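Local coordinates for methyltransferase domain-containing protein (Deinococcus radiodurans, PDB 3M33) that is of unknown function but has a Rossmann-like fold and may act as a methyltransferase, at residues L40-L45 with F112-S117; E152-V157 with V213-L218. All coordinates share one frame; numbering follows the deposited sequence.

Both interactions pack a helix against the same mixed sheet, and their centres lie 14 Å apart. In interaction 1 helix 36-45 meets strand 112-118; in interaction 2 helix 149-156 meets strand 204-216. They follow one another along the chain, the first closing before the second opens. Strand 136-142 lies between the two contacted strands. The contacts join through L214, whose side chain points away from helix 149-156 and meets helix 36-45: L45 CD1 is 3.8 Å from L214 CD1. The two helices therefore cover opposite faces of the sheet, the layered alpha/beta/alpha build expected of a class I methyltransferase-like domain.

Interaction 1: residues L40-L45 with F112-S117; sequences LWLSRL and FGLIVS
The backbone N of L45, a residue whose side chain packs on L114, is shared between two carbonyls: it donates to W41 O at 3.2 Å and makes a weak bond to L42 O. These bonds belong to the helical turn that presents L42 and L45 to the strand. Between the two segments the evidence is for purely apolar packing. The closest meeting joins L42 CD1 and L114 CD2 at 3.7 Å, methyl against methyl, with the two leucine side chains crossing at about a right angle. Each extends from its backbone in the same way: CG of L42 lies opposite its main-chain N (chi1 174°), and CG of L114 does likewise (chi1 178°), which carries both branched ends into the gap between helix and strand. The same L42 CD1 also reaches V116 CG2, more loosely, at 4.4 Å. One turn on, L45 CD1 approaches the other branch of L114, with CD1 to CD1 at 4.3 Å, so L114 receives one helix leucine on each of its methyls. L114 and V116, two residues apart, both point toward the helix, as alternate positions of a strand should. The local axes run nearly antiparallel at 159° and come no closer than 11.0 Å, a spacing bridged by side chains alone. Beyond these leucines and V116, L42 continues onto L139 and L45 onto H137 of strand 136-142, V116 rests on V52 and E54 of strand 51-55, and W41 extends the helix's cover to strands 204-216 and 160-173.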
loop_
_atom_site.group_PDB
_atom_site.type_symbol
_atom_site.label_atom_id
_atom_site.label_comp_id
_atom_site.label_asym_id
_atom_site.label_seq_id
_atom_site.Cartn_x
_atom_site.Cartn_y
_atom_site.Cartn_z
ATOM N N LEU A 40 7.883 1.023 10.572
ATOM C CA LEU A 40 9.173 1.377 11.154
ATOM C C LEU A 40 10.137 1.956 10.116
ATOM O O LEU A 40 10.794 2.957 10.369
ATOM C CB LEU A 40 9.845 0.156 11.772
ATOM C CG LEU A 40 9.396 -0.294 13.151
ATOM C CD1 LEU A 40 10.581 -0.988 13.813
ATOM C CD2 LEU A 40 8.908 0.894 13.990
ATOM N N TRP A 41 10.240 1.311 8.955
ATOM C CA TRP A 41 11.162 1.778 7.926
ATOM C C TRP A 41 10.739 3.168 7.445
ATOM O O TRP A 41 11.573 4.052 7.243
ATOM C CB TRP A 41 11.158 0.826 6.742
ATOM C CG TRP A 41 11.884 -0.468 6.976
ATOM C CD1 TRP A 41 12.411 -0.914 8.146
ATOM C CD2 TRP A 41 12.166 -1.476 5.993
ATOM N NE1 TRP A 41 13.004 -2.142 7.957
ATOM C CE2 TRP A 41 12.867 -2.505 6.642
ATOM C CE3 TRP A 41 11.887 -1.604 4.625
ATOM C CZ2 TRP A 41 13.307 -3.651 5.971
ATOM C CZ3 TRP A 41 12.316 -2.737 3.963
ATOM C CH2 TRP A 41 13.018 -3.748 4.638
ATOM N N LEU A 42 9.435 3.355 7.259
ATOM C CA LEU A 42 8.935 4.630 6.768
ATOM C C LEU A 42 9.255 5.734 7.777
ATOM O O LEU A 42 9.768 6.787 7.433
ATOM C CB LEU A 42 7.429 4.543 6.523
ATOM C CG LEU A 42 6.726 5.852 6.149
ATOM C CD1 LEU A 42 7.455 6.566 5.010
ATOM C CD2 LEU A 42 5.251 5.573 5.793
ATOM N N SER A 43 8.965 5.463 9.041
ATOM C CA SER A 43 9.226 6.428 10.087
ATOM C C SER A 43 10.703 6.853 10.128
ATOM O O SER A 43 10.999 8.040 10.277
ATOM C CB SER A 43 8.785 5.868 11.437
ATOM O OG SER A 43 9.123 6.784 12.445
ATOM N N ARG A 44 11.626 5.897 9.976
ATOM C CA ARG A 44 13.060 6.214 9.999
ATOM C C ARG A 44 13.459 7.126 8.843
ATOM O O ARG A 44 14.397 7.904 8.957
ATOM C CB ARG A 44 13.922 4.937 9.945
ATOM C CG ARG A 44 13.837 4.024 11.162
ATOM C CD ARG A 44 14.716 2.777 10.952
ATOM N NE ARG A 44 16.139 3.059 11.169
ATOM C CZ ARG A 44 17.032 3.288 10.207
ATOM N NH1 ARG A 44 16.679 3.253 8.924
ATOM N NH2 ARG A 44 18.293 3.546 10.531
ATOM N N LEU A 45 12.755 7.018 7.719
ATOM C CA LEU A 45 13.087 7.794 6.518
ATOM C C LEU A 45 12.552 9.239 6.486
ATOM O O LEU A 45 12.889 10.001 5.581
ATOM C CB LEU A 45 12.572 7.064 5.283
ATOM C CG LEU A 45 13.338 5.786 4.911
ATOM C CD1 LEU A 45 12.406 4.840 4.168
ATOM C CD2 LEU A 45 14.574 6.119 4.076
ATOM N N PHE A 112 11.411 14.549 -5.525
ATOM C CA PHE A 112 11.080 14.093 -4.181
ATOM C C PHE A 112 12.228 13.276 -3.583
ATOM O O PHE A 112 12.961 12.600 -4.310
ATOM C CB PHE A 112 9.809 13.238 -4.225
ATOM C CG PHE A 112 8.594 13.985 -4.692
ATOM C CD1 PHE A 112 7.859 14.769 -3.801
ATOM C CD2 PHE A 112 8.175 13.896 -6.012
ATOM C CE1 PHE A 112 6.735 15.465 -4.227
ATOM C CE2 PHE A 112 7.039 14.580 -6.450
ATOM C CZ PHE A 112 6.319 15.373 -5.562
ATOM N N GLY A 113 12.386 13.336 -2.263
ATOM C CA GLY A 113 13.385 12.522 -1.590
ATOM C C GLY A 113 12.854 11.146 -1.209
ATOM O O GLY A 113 13.617 10.217 -0.936
ATOM N N LEU A 114 11.536 11.009 -1.181
ATOM C CA LEU A 114 10.920 9.716 -0.886
ATOM C C LEU A 114 9.680 9.493 -1.755
ATOM O O LEU A 114 8.815 10.368 -1.856
ATOM C CB LEU A 114 10.555 9.613 0.605
ATOM C CG LEU A 114 9.853 8.338 1.075
ATOM C CD1 LEU A 114 10.804 7.154 0.964
ATOM C CD2 LEU A 114 9.373 8.500 2.521
ATOM N N ILE A 115 9.601 8.322 -2.380
ATOM C CA ILE A 115 8.396 7.922 -3.084
ATOM C C ILE A 115 7.908 6.683 -2.376
ATOM O O ILE A 115 8.631 5.708 -2.249
ATOM C CB ILE A 115 8.654 7.626 -4.574
ATOM C CG1 ILE A 115 9.078 8.898 -5.319
ATOM C CG2 ILE A 115 7.423 7.048 -5.220
ATOM C CD1 ILE A 115 10.514 9.299 -5.053
ATOM N N VAL A 116 6.684 6.721 -1.880
ATOM C CA VAL A 116 6.213 5.639 -1.048
ATOM C C VAL A 116 4.892 5.065 -1.569
ATOM O O VAL A 116 4.066 5.783 -2.151
ATOM C CB VAL A 116 6.075 6.102 0.409
ATOM C CG1 VAL A 116 5.022 7.165 0.522
ATOM C CG2 VAL A 116 5.719 4.930 1.294
ATOM N N SER A 117 4.698 3.760 -1.391
ATOM C CA SER A 117 3.445 3.138 -1.807
ATOM C C SER A 117 3.096 1.967 -0.916
ATOM O O SER A 117 3.816 0.964 -0.899
ATOM C CB SER A 117 3.554 2.657 -3.255
ATOM O OG SER A 117 2.395 1.944 -3.635
#

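Interaction 2: residues E152-V157 with V213-L218; sequences ERLAAV and VLARQL
L154 meets V213 and A215 where helix 149-156 packs on strand 204-216 of a Rossmann-like sheet. The order of the seven main strands, with 204-216 inserted antiparallel between 136-142 and 160-173, matches that of class I methyltransferases. In the first shell, L154 CD1 touches two strand residues at once: it lies 3.6 Å from A215 CB and 3.8 Å from V213 CG1. Its second branch takes part too, L154 CD2 being 3.7 Å from A215 CB, so the single methyl of A215 is met by both ends of the leucine fork. Toward V213 the approach is tip to tip. The chi1 of L154 (-74°) sets CG opposite its carbonyl carbon, and V213 has CG1 opposite its own N (chi1 174°), turning that methyl to the leucine. V213 and A215 share one side of the strand, while L214 and R216 point away from the helix, as strand alternation requires. Farther out, backbone hydrogen bonds of V213 to Y140 and of A215 to F138 tie these two strand residues to strand 136-142, and L154 also touches F138, I125 and W159. At the helix end, V157 is the first residue to leave helical backbone angles, yet its N still donates to R153 O at 3.2 Å. What V157 offers across the contact is chiefly its carbonyl: Q217, extended beyond CG, brings NE2 to 3.7 Å from V157 O, too far to count as a bond. The amide nitrogen finds its partner one residue later, where Q217 NE2 is hydrogen-bonded to G158 O.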
loop_
_atom_site.group_PDB
_atom_site.type_symbol
_atom_site.label_atom_id
_atom_site.label_comp_id
_atom_site.label_asym_id
_atom_site.label_seq_id
_atom_site.Cartn_x
_atom_site.Cartn_y
_atom_site.Cartn_z
ATOM N N GLU A 152 11.864 -6.159 -10.803
ATOM C CA GLU A 152 12.055 -6.030 -12.257
ATOM C C GLU A 152 11.981 -4.575 -12.693
ATOM O O GLU A 152 12.825 -4.093 -13.461
ATOM C CB GLU A 152 10.997 -6.829 -13.030
ATOM C CG GLU A 152 11.021 -8.345 -12.793
ATOM C CD GLU A 152 9.766 -9.049 -13.314
ATOM O OE1 GLU A 152 8.865 -8.353 -13.839
ATOM O OE2 GLU A 152 9.676 -10.296 -13.188
ATOM N N ARG A 153 10.970 -3.857 -12.217
ATOM C CA ARG A 153 10.832 -2.465 -12.647
ATOM C C ARG A 153 11.948 -1.590 -12.094
ATOM O O ARG A 153 12.428 -0.693 -12.776
ATOM C CB ARG A 153 9.452 -1.913 -12.317
ATOM C CG ARG A 153 8.420 -2.385 -13.314
ATOM C CD ARG A 153 7.013 -2.239 -12.808
ATOM N NE ARG A 153 6.077 -2.557 -13.875
ATOM C CZ ARG A 153 4.760 -2.421 -13.784
ATOM N NH1 ARG A 153 4.215 -1.985 -12.655
ATOM N NH2 ARG A 153 3.989 -2.726 -14.826
ATOM N N LEU A 154 12.397 -1.882 -10.879
ATOM C CA LEU A 154 13.501 -1.123 -10.298
ATOM C C LEU A 154 14.802 -1.405 -11.071
ATOM O O LEU A 154 15.598 -0.492 -11.304
ATOM C CB LEU A 154 13.657 -1.423 -8.798
ATOM C CG LEU A 154 12.610 -0.827 -7.840
ATOM C CD1 LEU A 154 12.643 -1.563 -6.526
ATOM C CD2 LEU A 154 12.842 0.657 -7.607
ATOM N N ALA A 155 15.026 -2.663 -11.452
ATOM C CA ALA A 155 16.174 -2.982 -12.318
ATOM C C ALA A 155 16.078 -2.178 -13.612
ATOM O O ALA A 155 17.055 -1.589 -14.068
ATOM C CB ALA A 155 16.254 -4.493 -12.629
ATOM N N ALA A 156 14.886 -2.135 -14.191
ATOM C CA ALA A 156 14.706 -1.452 -15.468
ATOM C C ALA A 156 15.063 0.041 -15.432
ATOM O O ALA A 156 15.462 0.603 -16.447
ATOM C CB ALA A 156 13.284 -1.667 -16.004
ATOM N N VAL A 157 14.926 0.696 -14.281
ATOM C CA VAL A 157 15.318 2.104 -14.208
ATOM C C VAL A 157 16.669 2.297 -13.523
ATOM O O VAL A 157 17.032 3.412 -13.163
ATOM C CB VAL A 157 14.250 3.002 -13.531
ATOM C CG1 VAL A 157 13.007 3.122 -14.411
ATOM C CG2 VAL A 157 13.894 2.482 -12.137
ATOM N N VAL A 213 10.013 -3.579 0.159
ATOM C CA VAL A 213 11.153 -3.229 -0.669
ATOM C C VAL A 213 11.538 -1.777 -0.421
ATOM O O VAL A 213 10.706 -0.878 -0.531
ATOM C CB VAL A 213 10.846 -3.431 -2.191
ATOM C CG1 VAL A 213 11.981 -2.925 -3.054
ATOM C CG2 VAL A 213 10.578 -4.891 -2.499
ATOM N N LEU A 214 12.795 -1.555 -0.065
ATOM C CA LEU A 214 13.345 -0.209 -0.015
ATOM C C LEU A 214 14.446 -0.163 -1.064
ATOM O O LEU A 214 15.325 -1.029 -1.091
ATOM C CB LEU A 214 13.928 0.067 1.377
ATOM C CG LEU A 214 14.607 1.423 1.598
ATOM C CD1 LEU A 214 13.573 2.523 1.442
ATOM C CD2 LEU A 214 15.234 1.497 2.982
ATOM N N ALA A 215 14.388 0.826 -1.942
ATOM C CA ALA A 215 15.344 0.920 -3.038
ATOM C C ALA A 215 15.882 2.340 -3.155
ATOM O O ALA A 215 15.286 3.289 -2.639
ATOM C CB ALA A 215 14.677 0.502 -4.344
ATOM N N ARG A 216 17.008 2.487 -3.841
ATOM C CA ARG A 216 17.557 3.801 -4.096
ATOM C C ARG A 216 18.546 3.685 -5.251
ATOM O O ARG A 216 19.050 2.594 -5.543
ATOM C CB ARG A 216 18.206 4.347 -2.824
ATOM C CG ARG A 216 19.624 4.837 -2.983
ATOM C CD ARG A 216 20.343 4.869 -1.629
ATOM N NE ARG A 216 20.112 6.113 -0.906
ATOM C CZ ARG A 216 20.625 6.380 0.291
ATOM N NH1 ARG A 216 21.388 5.477 0.897
ATOM N NH2 ARG A 216 20.374 7.544 0.882
ATOM N N GLN A 217 18.805 4.784 -5.947
ATOM C CA GLN A 217 19.807 4.716 -6.995
ATOM C C GLN A 217 21.163 5.076 -6.420
ATOM O O GLN A 217 21.422 6.238 -6.110
ATOM C CB GLN A 217 19.474 5.619 -8.171
ATOM C CG GLN A 217 20.396 5.371 -9.347
ATOM C CD GLN A 217 19.948 6.081 -10.596
ATOM O OE1 GLN A 217 19.757 7.300 -10.602
ATOM N NE2 GLN A 217 19.775 5.321 -11.671
ATOM N N LEU A 218 22.011 4.066 -6.250
ATOM C CA LEU A 218 23.358 4.268 -5.731
ATOM C C LEU A 218 24.290 4.667 -6.872
ATOM O O LEU A 218 25.161 5.513 -6.696
ATOM C CB LEU A 218 23.866 2.987 -5.065
ATOM C CG LEU A 218 23.028 2.389 -3.934
ATOM C CD1 LEU A 218 23.314 0.912 -3.780
ATOM C CD2 LEU A 218 23.282 3.121 -2.636
#